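PDB 2OPT: ActII protein from Streptomyces coelicolor, which is a TetR-like transcriptional repressor that probably binds regulatory DNA, and that also forms complexes with actinorhodin and its biosynthetic precursor (S)-DNPA. Local coordinates for residues 176-179 and 180-183; 193-197 and 198-202. All blocks are in the same frame, centred on the assembly; numbering follows the deposited sequence. Where two conformers were deposited one is given.

Interaction 1 of 2, residues 176-179 and 180-183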
loop_
_atom_site.group_PDB
_atom_site.type_symbol
_atom_site.label_atom_id
_atom_site.label_comp_id
_atom_site.label_asym_id
_atom_site.label_seq_id
_atom_site.Cartn_x
_atom_site.Cartn_y
_atom_site.Cartn_z
ATOM N N SER A 176 -3.520 -20.942 19.994
ATOM C CA SER A 176 -3.414 -21.329 21.413
ATOM C C SER A 176 -3.707 -20.195 22.417
ATOM O O SER A 176 -3.345 -20.284 23.589
ATOM C CB SER A 176 -2.054 -21.981 21.695
ATOM O OG SER A 176 -1.033 -21.002 21.860
ATOM N N LEU A 177 -4.356 -19.126 21.947
ATOM C CA LEU A 177 -4.921 -18.070 22.811
ATOM C C LEU A 177 -6.107 -18.620 23.585
ATOM O O LEU A 177 -6.782 -19.543 23.089
ATOM C CB LEU A 177 -5.391 -16.900 21.947
ATOM C CG LEU A 177 -4.672 -15.530 21.871
ATOM C CD1 LEU A 177 -3.198 -15.492 22.303
ATOM C CD2 LEU A 177 -4.885 -14.926 20.491
ATOM N N PRO A 178 -6.388 -18.062 24.792
ATOM C CA PRO A 178 -7.580 -18.533 25.510
ATOM C C PRO A 178 -8.845 -18.236 24.703
ATOM O O PRO A 178 -9.183 -17.068 24.494
ATOM C CB PRO A 178 -7.563 -17.729 26.840
ATOM C CG PRO A 178 -6.230 -17.152 26.969
ATOM C CD PRO A 178 -5.674 -17.012 25.543
ATOM N N ALA A 179 -9.519 -19.305 24.250
ATOM C CA ALA A 179 -10.719 -19.236 23.422
ATOM C C ALA A 179 -11.854 -18.454 24.076
ATOM O O ALA A 179 -12.730 -17.951 23.409
ATOM C CB ALA A 179 -11.179 -20.640 23.069
ATOM N N THR A 180 -11.822 -18.371 25.403
ATOM C CA THR A 180 -12.796 -17.596 26.168
ATOM C C THR A 180 -12.513 -16.108 25.967
ATOM O O THR A 180 -13.443 -15.306 25.926
ATOM C CB THR A 180 -12.795 -17.977 27.701
ATOM O OG1 THR A 180 -11.461 -17.901 28.227
ATOM C CG2 THR A 180 -13.343 -19.391 27.913
ATOM N N SER A 181 -11.229 -15.764 25.783
ATOM C CA SER A 181 -10.807 -14.377 25.648
ATOM C C SER A 181 -10.795 -13.878 24.189
ATOM O O SER A 181 -11.134 -12.725 23.897
ATOM C CB SER A 181 -9.414 -14.201 26.271
ATOM O OG SER A 181 -9.453 -14.149 27.692
ATOM N N PHE A 182 -10.396 -14.754 23.278
ATOM C CA PHE A 182 -10.173 -14.353 21.885
ATOM C C PHE A 182 -10.855 -15.311 20.910
ATOM O O PHE A 182 -10.183 -15.930 20.062
ATOM C CB PHE A 182 -8.672 -14.205 21.603
ATOM C CG PHE A 182 -8.013 -13.127 22.436
ATOM C CD1 PHE A 182 -7.981 -11.804 21.995
ATOM C CD2 PHE A 182 -7.431 -13.439 23.674
ATOM C CE1 PHE A 182 -7.381 -10.778 22.792
ATOM C CE2 PHE A 182 -6.825 -12.450 24.447
ATOM C CZ PHE A 182 -6.818 -11.116 24.006
ATOM N N PRO A 183 -12.191 -15.423 21.013
ATOM C CA PRO A 183 -12.898 -16.410 20.198
ATOM C C PRO A 183 -12.708 -16.254 18.687
ATOM O O PRO A 183 -12.501 -17.250 17.971
ATOM C CB PRO A 183 -14.368 -16.192 20.579
ATOM C CG PRO A 183 -14.419 -14.854 21.252
ATOM C CD PRO A 183 -13.104 -14.664 21.883
#

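Interaction 2 of 2, residues 193-197 and 198-202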
loop_
_atom_site.group_PDB
_atom_site.type_symbol
_atom_site.label_atom_id
_atom_site.label_comp_id
_atom_site.label_asym_id
_atom_site.label_seq_id
_atom_site.Cartn_x
_atom_site.Cartn_y
_atom_site.Cartn_z
ATOM N N THR A 193 -3.542 -15.809 9.341
ATOM C CA THR A 193 -2.141 -16.155 9.270
ATOM C C THR A 193 -1.774 -16.815 7.935
ATOM O O THR A 193 -0.679 -16.594 7.395
ATOM C CB THR A 193 -1.805 -17.068 10.440
ATOM O OG1 THR A 193 -1.338 -16.267 11.526
ATOM C CG2 THR A 193 -0.769 -18.077 10.058
ATOM N N SER A 194 -2.702 -17.621 7.420
ATOM C CA SER A 194 -2.449 -18.469 6.264
ATOM C C SER A 194 -2.372 -17.618 5.038
ATOM O O SER A 194 -1.315 -17.510 4.435
ATOM C CB SER A 194 -3.540 -19.569 6.085
ATOM O OG SER A 194 -3.643 -20.464 7.214
ATOM N N LEU A 195 -3.480 -16.957 4.727
ATOM C CA LEU A 195 -3.843 -16.670 3.332
ATOM C C LEU A 195 -2.714 -16.708 2.275
ATOM O O LEU A 195 -1.809 -15.864 2.276
ATOM C CB LEU A 195 -4.755 -15.430 3.203
ATOM C CG LEU A 195 -6.237 -15.806 3.390
ATOM C CD1 LEU A 195 -7.186 -14.726 2.908
ATOM C CD2 LEU A 195 -6.580 -17.182 2.714
ATOM N N ASP A 196 -2.778 -17.667 1.355
ATOM C CA ASP A 196 -1.791 -17.660 0.308
ATOM C C ASP A 196 -1.982 -16.438 -0.553
ATOM O O ASP A 196 -3.094 -15.913 -0.648
ATOM C CB ASP A 196 -1.785 -18.946 -0.502
ATOM C CG ASP A 196 -3.077 -19.193 -1.231
ATOM O OD1 ASP A 196 -4.091 -19.469 -0.556
ATOM O OD2 ASP A 196 -3.053 -19.161 -2.474
ATOM N N SER A 197 -0.888 -15.978 -1.147
ATOM C CA SER A 197 -0.884 -14.805 -2.015
ATOM C C SER A 197 -1.953 -14.793 -3.091
ATOM O O SER A 197 -2.563 -13.771 -3.346
ATOM C CB SER A 197 0.502 -14.641 -2.652
ATOM O OG SER A 197 1.404 -14.223 -1.630
ATOM N N ASP A 198 -2.115 -15.906 -3.792
ATOM C CA ASP A 198 -3.082 -16.005 -4.875
ATOM C C ASP A 198 -4.487 -15.729 -4.332
ATOM O O ASP A 198 -5.286 -14.999 -4.923
ATOM C CB ASP A 198 -3.046 -17.399 -5.444
ATOM C CG ASP A 198 -1.879 -17.630 -6.410
ATOM O OD1 ASP A 198 -1.097 -16.701 -6.679
ATOM O OD2 ASP A 198 -1.744 -18.778 -6.909
ATOM N N ARG A 199 -4.766 -16.308 -3.179
ATOM C CA ARG A 199 -6.064 -16.224 -2.600
ATOM C C ARG A 199 -6.305 -14.795 -2.178
ATOM O O ARG A 199 -7.325 -14.267 -2.544
ATOM C CB ARG A 199 -6.199 -17.196 -1.419
ATOM C CG ARG A 199 -7.616 -17.285 -0.793
ATOM C CD ARG A 199 -8.715 -17.565 -1.834
ATOM N NE ARG A 199 -10.018 -17.584 -1.162
ATOM C CZ ARG A 199 -11.198 -17.305 -1.720
ATOM N NH1 ARG A 199 -11.295 -16.974 -3.005
ATOM N NH2 ARG A 199 -12.295 -17.364 -0.968
ATOM N N ARG A 200 -5.366 -14.166 -1.453
ATOM C CA ARG A 200 -5.507 -12.750 -1.028
ATOM C C ARG A 200 -5.667 -11.880 -2.253
ATOM O O ARG A 200 -6.586 -11.125 -2.370
ATOM C CB ARG A 200 -4.243 -12.240 -0.329
ATOM C CG ARG A 200 -3.903 -12.817 1.014
ATOM C CD ARG A 200 -2.416 -12.497 1.396
ATOM N NE ARG A 200 -2.174 -11.062 1.514
ATOM C CZ ARG A 200 -2.574 -10.322 2.553
ATOM N NH1 ARG A 200 -3.231 -10.897 3.561
ATOM N NH2 ARG A 200 -2.335 -9.008 2.582
ATOM N N PHE A 201 -4.788 -12.038 -3.222
ATOM C CA PHE A 201 -4.923 -11.262 -4.447
ATOM C C PHE A 201 -6.319 -11.362 -5.100
ATOM O O PHE A 201 -6.900 -10.358 -5.486
ATOM C CB PHE A 201 -3.871 -11.651 -5.473
ATOM C CG PHE A 201 -3.760 -10.664 -6.595
ATOM C CD1 PHE A 201 -3.162 -9.448 -6.400
ATOM C CD2 PHE A 201 -4.302 -10.963 -7.843
ATOM C CE1 PHE A 201 -3.094 -8.524 -7.426
ATOM C CE2 PHE A 201 -4.231 -10.050 -8.898
ATOM C CZ PHE A 201 -3.619 -8.852 -8.697
ATOM N N GLU A 202 -6.855 -12.572 -5.245
ATOM C CA GLU A 202 -8.130 -12.679 -5.935
ATOM C C GLU A 202 -9.285 -12.118 -5.106
ATOM O O GLU A 202 -10.126 -11.374 -5.639
ATOM C CB GLU A 202 -8.386 -14.101 -6.460
ATOM C CG GLU A 202 -7.440 -14.545 -7.623
ATOM C CD GLU A 202 -7.491 -13.718 -8.936
ATOM O OE1 GLU A 202 -8.571 -13.283 -9.433
ATOM O OE2 GLU A 202 -6.395 -13.551 -9.508
#

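Interaction 1 of 2, residues 176-179 and 180-183
The ring of Phe-182 meets Leu-177 obliquely and has the carbonyl oxygen of Pro-178 at its edge, near the ring plane. Leu-177 CG lies 3.9 Å from Phe-182 CD2, and Leu-177 CD2 is 4.0 Å from Phe-182 CB, near the CG end of the ring. The ring is swung to this side because Phe-182 CG stands beside its own backbone N and anti to the carbonyl carbon (chi1 -62°). In Leu-177 both side-chain torsions fall far from staggered values, so the exact placing of its methyls deserves some caution. Met-111 of the second subunit packs on Leu-177, and Glu-115 of the same subunit packs on Phe-182 and Pro-183.

Pro-178 O holds the turn together by accepting two backbone N-H groups. Phe-182 N donates to Pro-178 O at 2.9 Å, nearly in line with the carbonyl. Ser-181 N lies at 2.7 Å from Pro-178 O but sits well above the carbonyl plane, and its bond is more bent, with an N-H...O angle of 137°. The proline ring touches the second half of the turn loosely, Pro-178 CB lying 4.0 Å from Ser-181 CB and 4.1 Å from Thr-180 OG1. One step on, Ala-179 O faces Pro-183 CD at 3.6 Å; proline has no N-H to offer, so the ladder of backbone bonds breaks here.

Ala-179 and Thr-180 keep helical backbone angles, and the bond from Ser-181 N closes a type I-like beta turn over 178-181, which the bond from Phe-182 N widens to an alpha turn. Phe-182 then takes the N-cap position of helix 183-187, and Pro-183 opens that helix in the first-turn position where proline is well tolerated.

Interaction 2 of 2, residues 193-197 and 198-202
Leu-195 and Asp-196 lie across the first turn of helix 197-219, Leu-195 against two arginine stems and Asp-196 against one. Leu-195 sends its CD2 methyl obliquely onto the stem of Arg-199, 3.7 Å from CG, while its CB rests 3.5 Å from Arg-200 CG on the neighbouring arginine. Asp-196 CG is folded between its own N and carbonyl carbon (chi1 63°), which brings the carboxylate over the helix start: OD1 lies 3.2 Å from Arg-199 CB, and OD2 takes a weak bond from Arg-199 N at 3.4 Å. The Asp-196 carboxylate and Arg-199 guanidinium planes are 23° apart, but this near-alignment reflects no pairing, since Arg-199 leads away to Glu-129 of the second subunit. Asp-198 forms a salt bridge with Arg-87 of helix 75-92 in its own chain.

Behind the side chains, Asp-196 O receives Arg-200 N at 3.0 Å, nearly straight at 171°, and Ser-197 O receives Phe-201 N. Arg-200 bends at chi3 to reach Glu-145 and Glu-148 of helix 128-150; with a leucine in its place those two carboxylates would probably lose a buried positive partner.

Asp-196 is the N-cap of helix 197-219, with a weak capping bond to the third residue of the helix, and Leu-195 with Arg-200 occupies the positions of a hydrophobic staple, the arginine contributing its aliphatic stem. The setting is consistent with the helix-bundle dimer interface of TetR-like repressors.

In the fold
From the N terminus the chain passes through the helices of the predicted DNA-binding region and on through the TetR-type C-terminal domain to helix 164-175. Interaction 1 closes the loop after that helix and turns the chain into helix 183-187. Helix 189-194 follows, and interaction 2 then makes the short bend into the long final helix 197-219. The two are in series, neither nested nor crossed, with centres about 24 Å apart and nearest atoms about 10 Å apart. Both border the second subunit: residues 176-183 face its helix 108-123, whereas residues 193-202 join helices 75-92 and 128-150 of their own chain to the partner's 128-150.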